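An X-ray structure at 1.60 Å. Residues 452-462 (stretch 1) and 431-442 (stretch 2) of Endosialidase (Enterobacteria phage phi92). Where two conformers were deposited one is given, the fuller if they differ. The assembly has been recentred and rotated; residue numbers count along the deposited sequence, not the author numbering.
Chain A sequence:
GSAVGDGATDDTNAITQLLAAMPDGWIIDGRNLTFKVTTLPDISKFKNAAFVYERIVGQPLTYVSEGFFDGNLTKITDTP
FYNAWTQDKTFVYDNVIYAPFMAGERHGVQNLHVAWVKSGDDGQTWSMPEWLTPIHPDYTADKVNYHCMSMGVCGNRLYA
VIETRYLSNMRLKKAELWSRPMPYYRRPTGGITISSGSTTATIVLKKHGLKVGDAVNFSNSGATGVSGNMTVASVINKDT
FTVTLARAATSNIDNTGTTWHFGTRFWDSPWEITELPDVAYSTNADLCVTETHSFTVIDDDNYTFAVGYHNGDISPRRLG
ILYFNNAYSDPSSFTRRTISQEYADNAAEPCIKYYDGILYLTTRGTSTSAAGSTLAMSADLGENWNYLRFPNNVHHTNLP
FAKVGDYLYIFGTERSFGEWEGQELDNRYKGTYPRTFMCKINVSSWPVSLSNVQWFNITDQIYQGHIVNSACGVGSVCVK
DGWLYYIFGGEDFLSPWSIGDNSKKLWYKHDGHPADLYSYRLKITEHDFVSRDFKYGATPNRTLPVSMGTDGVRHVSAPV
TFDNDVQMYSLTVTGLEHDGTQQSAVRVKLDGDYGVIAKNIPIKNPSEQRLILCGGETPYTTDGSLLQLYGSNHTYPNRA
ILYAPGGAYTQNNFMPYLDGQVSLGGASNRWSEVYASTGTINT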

# COMPACT_ATOMS: atom_id res chain seq x y z
N ASN A 452 -19.99 35.22 26.57
CA ASN A 452 -19.95 33.96 27.32
C ASN A 452 -19.84 32.73 26.43
O ASN A 452 -20.14 31.61 26.85
CB ASN A 452 -21.11 33.84 28.31
CG ASN A 452 -21.01 34.85 29.43
OD1 ASN A 452 -21.89 35.69 29.60
ND2 ASN A 452 -19.91 34.81 30.18
N VAL A 453 -19.28 32.92 25.24
CA VAL A 453 -19.06 31.78 24.35
C VAL A 453 -18.28 30.67 25.04
O VAL A 453 -17.30 30.92 25.77
CB VAL A 453 -18.39 32.19 23.00
CG1 VAL A 453 -17.00 32.77 23.21
CG2 VAL A 453 -18.35 30.97 22.03
N GLN A 454 -18.75 29.44 24.84
CA GLN A 454 -18.13 28.25 25.41
C GLN A 454 -17.43 27.49 24.28
O GLN A 454 -18.07 26.83 23.46
CB GLN A 454 -19.18 27.38 26.09
CG GLN A 454 -18.55 26.15 26.72
CD GLN A 454 -19.50 25.39 27.61
OE1 GLN A 454 -20.72 25.49 27.47
NE2 GLN A 454 -18.94 24.62 28.55
N TRP A 455 -16.11 27.60 24.23
CA TRP A 455 -15.33 26.78 23.30
C TRP A 455 -14.95 25.44 23.94
O TRP A 455 -14.43 25.40 25.07
CB TRP A 455 -14.04 27.50 22.94
CG TRP A 455 -14.19 28.73 22.05
CD1 TRP A 455 -14.05 30.06 22.43
CD2 TRP A 455 -14.37 28.73 20.64
NE1 TRP A 455 -14.17 30.87 21.32
CE2 TRP A 455 -14.35 30.09 20.21
CE3 TRP A 455 -14.53 27.72 19.69
CZ2 TRP A 455 -14.48 30.44 18.87
CZ3 TRP A 455 -14.66 28.06 18.37
CH2 TRP A 455 -14.64 29.42 17.95
N PHE A 456 -15.23 24.36 23.22
CA PHE A 456 -14.89 23.02 23.67
C PHE A 456 -13.66 22.52 22.92
O PHE A 456 -13.67 22.45 21.69
CB PHE A 456 -16.04 22.06 23.34
CG PHE A 456 -17.33 22.37 24.07
CD1 PHE A 456 -17.60 21.77 25.31
CD2 PHE A 456 -18.32 23.17 23.47
CE1 PHE A 456 -18.80 22.02 25.98
CE2 PHE A 456 -19.52 23.43 24.13
CZ PHE A 456 -19.77 22.84 25.37
N ASN A 457 -12.61 22.16 23.66
CA ASN A 457 -11.46 21.44 23.09
C ASN A 457 -11.88 19.99 22.88
O ASN A 457 -12.10 19.25 23.87
CB ASN A 457 -10.28 21.57 24.08
CG ASN A 457 -9.02 20.84 23.63
OD1 ASN A 457 -8.80 20.50 22.43
ND2 ASN A 457 -8.17 20.57 24.60
N ILE A 458 -12.06 19.61 21.61
CA ILE A 458 -12.65 18.30 21.26
C ILE A 458 -11.61 17.26 20.78
O ILE A 458 -11.91 16.05 20.74
CB ILE A 458 -13.71 18.47 20.16
CG1 ILE A 458 -13.19 19.37 19.01
CG2 ILE A 458 -14.94 19.13 20.77
CD1 ILE A 458 -14.03 19.20 17.72
N THR A 459 -10.42 17.73 20.38
CA THR A 459 -9.33 16.83 19.94
C THR A 459 -8.05 17.66 19.92
O THR A 459 -8.12 18.88 19.86
CB THR A 459 -9.60 16.22 18.53
OG1 THR A 459 -8.44 15.49 18.10
CG2 THR A 459 -9.88 17.31 17.49
N ASP A 460 -6.89 16.99 20.06
CA ASP A 460 -5.60 17.67 19.98
C ASP A 460 -4.79 17.07 18.84
O ASP A 460 -4.70 15.82 18.71
CB ASP A 460 -4.77 17.44 21.25
CG ASP A 460 -5.24 18.25 22.47
OD1 ASP A 460 -6.17 19.08 22.36
OD2 ASP A 460 -4.63 18.06 23.56
N GLN A 461 -4.12 17.94 18.09
CA GLN A 461 -3.28 17.58 16.95
C GLN A 461 -1.81 17.69 17.36
O GLN A 461 -1.50 17.97 18.53
CB GLN A 461 -3.58 18.57 15.80
CG GLN A 461 -4.80 18.12 15.00
CD GLN A 461 -6.02 17.82 15.86
OE1 GLN A 461 -6.66 18.75 16.42
NE2 GLN A 461 -6.37 16.52 15.99
N ILE A 462 -0.92 17.52 16.39
CA ILE A 462 0.51 17.72 16.60
C ILE A 462 1.04 18.78 15.63
O ILE A 462 0.72 18.77 14.44
CB ILE A 462 1.28 16.38 16.36
CG1 ILE A 462 0.96 15.38 17.50
CG2 ILE A 462 2.82 16.62 16.25
CD1 ILE A 462 1.40 13.92 17.14
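Stretch 2, residues 431-442: GTYPRTFMCKIN

Stretch 2 lies beside stretch 1 as an antiparallel neighbour. Its strand, 435-442, runs against strand 456-460 with 131° between their N-to-C directions, well short of the 180° of a strictly antiparallel pair; stretch 2 is extended throughout, while in stretch 1 Ile-458 (phi/psi -104/-18) is an extra residue between the partners of Phe-437 and Thr-436. The axes approach to 4.5 Å, and 945 Å² is buried in all. Phe-456 and Met-438 form a hydrogen-bonded pair, Phe-456 N to Met-438 O and Met-438 N to Phe-456 O, both 2.8 Å.

Thr-436 covers the most surface. Its backbone O accepts from Ile-458 N at 3.0 Å, and its N donates to Thr-459 O at 2.9 Å. A β-branched threonine suits an extended strand, and here its hydroxyl is also used: OG1 donates to Gln-461 OE1 at 2.6 Å, while Gln-461 N reaches Pro-434 O at 2.8 Å, carrying the pairing past the strand into the preceding loop.

Met-438 comes next. Its long, flexible side chain shares a face with Phe-456, and its CB lies 4.0 Å from Ile-458 CD1.

Phe-437 points to the other face, with Asn-457 and Asp-460; its CB packs 3.7 Å from Trp-455 CE3. The broad indole also receives Cys-439, whose small, polarizable SG sits over the ring face, 3.8 Å from the centroid of the six-membered ring of Trp-455.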

# COMPACT_ATOMS: atom_id res chain seq x y z
N GLY A 431 8.20 20.82 19.07
CA GLY A 431 7.00 20.02 18.86
C GLY A 431 5.97 20.30 19.95
O GLY A 431 6.31 20.39 21.13
N THR A 432 4.69 20.41 19.58
CA THR A 432 3.65 20.71 20.58
C THR A 432 2.35 20.02 20.17
O THR A 432 2.29 19.41 19.09
CB THR A 432 3.32 22.23 20.69
OG1 THR A 432 2.61 22.64 19.51
CG2 THR A 432 4.61 23.07 20.86
N TYR A 433 1.34 20.08 21.05
CA TYR A 433 0.03 19.48 20.77
C TYR A 433 -1.04 20.58 20.71
O TYR A 433 -1.73 20.86 21.71
CB TYR A 433 -0.33 18.52 21.90
CG TYR A 433 0.51 17.27 21.96
CD1 TYR A 433 0.22 16.18 21.11
CD2 TYR A 433 1.54 17.14 22.88
CE1 TYR A 433 0.94 14.98 21.19
CE2 TYR A 433 2.27 15.93 22.97
CZ TYR A 433 1.96 14.88 22.11
OH TYR A 433 2.67 13.68 22.18
N PRO A 434 -1.17 21.22 19.55
CA PRO A 434 -2.23 22.23 19.40
C PRO A 434 -3.63 21.67 19.60
O PRO A 434 -3.97 20.56 19.14
CB PRO A 434 -2.04 22.75 17.97
CG PRO A 434 -1.27 21.59 17.24
CD PRO A 434 -0.37 21.04 18.32
N ARG A 435 -4.46 22.47 20.27
CA ARG A 435 -5.87 22.16 20.54
C ARG A 435 -6.80 22.56 19.40
O ARG A 435 -6.63 23.63 18.80
CB ARG A 435 -6.33 22.93 21.79
CG ARG A 435 -5.62 22.44 23.09
CD ARG A 435 -5.75 23.50 24.21
NE ARG A 435 -5.05 24.74 23.82
CZ ARG A 435 -5.12 25.88 24.49
NH1 ARG A 435 -5.84 26.00 25.60
NH2 ARG A 435 -4.47 26.93 24.01
N THR A 436 -7.77 21.69 19.12
CA THR A 436 -8.89 22.02 18.25
C THR A 436 -10.12 22.30 19.08
O THR A 436 -10.40 21.58 20.04
CB THR A 436 -9.13 20.86 17.27
OG1 THR A 436 -8.13 20.92 16.26
CG2 THR A 436 -10.56 20.92 16.59
N PHE A 437 -10.89 23.32 18.68
CA PHE A 437 -12.05 23.74 19.45
C PHE A 437 -13.31 23.82 18.60
O PHE A 437 -13.26 24.01 17.41
CB PHE A 437 -11.84 25.16 19.99
CG PHE A 437 -10.71 25.28 20.98
CD1 PHE A 437 -10.94 25.06 22.33
CD2 PHE A 437 -9.42 25.65 20.54
CE1 PHE A 437 -9.90 25.19 23.27
CE2 PHE A 437 -8.35 25.76 21.48
CZ PHE A 437 -8.61 25.56 22.83
N MET A 438 -14.44 23.68 19.26
CA MET A 438 -15.75 23.80 18.62
C MET A 438 -16.61 24.63 19.56
O MET A 438 -16.57 24.46 20.77
CB MET A 438 -16.37 22.42 18.43
CG MET A 438 -17.75 22.47 17.72
SD MET A 438 -18.51 20.82 17.71
CE MET A 438 -19.12 20.65 19.41
N CYS A 439 -17.44 25.50 18.99
CA CYS A 439 -18.51 26.11 19.79
C CYS A 439 -19.83 25.94 19.04
O CYS A 439 -19.86 25.60 17.84
CB CYS A 439 -18.24 27.59 20.14
SG CYS A 439 -18.26 28.73 18.74
N LYS A 440 -20.92 26.12 19.78
CA LYS A 440 -22.26 25.91 19.25
C LYS A 440 -23.06 27.17 19.57
O LYS A 440 -23.40 27.40 20.74
CB LYS A 440 -22.84 24.65 19.91
CG LYS A 440 -24.19 24.22 19.39
CD LYS A 440 -24.58 22.86 20.02
CE LYS A 440 -26.00 22.47 19.65
NZ LYS A 440 -26.38 21.10 20.08
N ILE A 441 -23.35 27.97 18.55
CA ILE A 441 -23.99 29.28 18.76
C ILE A 441 -25.43 29.24 18.25
O ILE A 441 -25.66 28.89 17.10
CB ILE A 441 -23.24 30.41 18.00
CG1 ILE A 441 -21.75 30.46 18.37
CG2 ILE A 441 -23.92 31.80 18.24
CD1 ILE A 441 -21.54 30.53 19.80
N ASN A 442 -26.39 29.58 19.12
CA ASN A 442 -27.78 29.68 18.71
C ASN A 442 -27.96 30.96 17.90
O ASN A 442 -27.83 32.08 18.44
CB ASN A 442 -28.70 29.72 19.94
CG ASN A 442 -30.16 29.58 19.57
OD1 ASN A 442 -30.61 30.10 18.53
ND2 ASN A 442 -30.92 28.85 20.40
O HOH W 1 -2.67 20.02 24.22
O HOH W 2 -20.73 26.51 22.65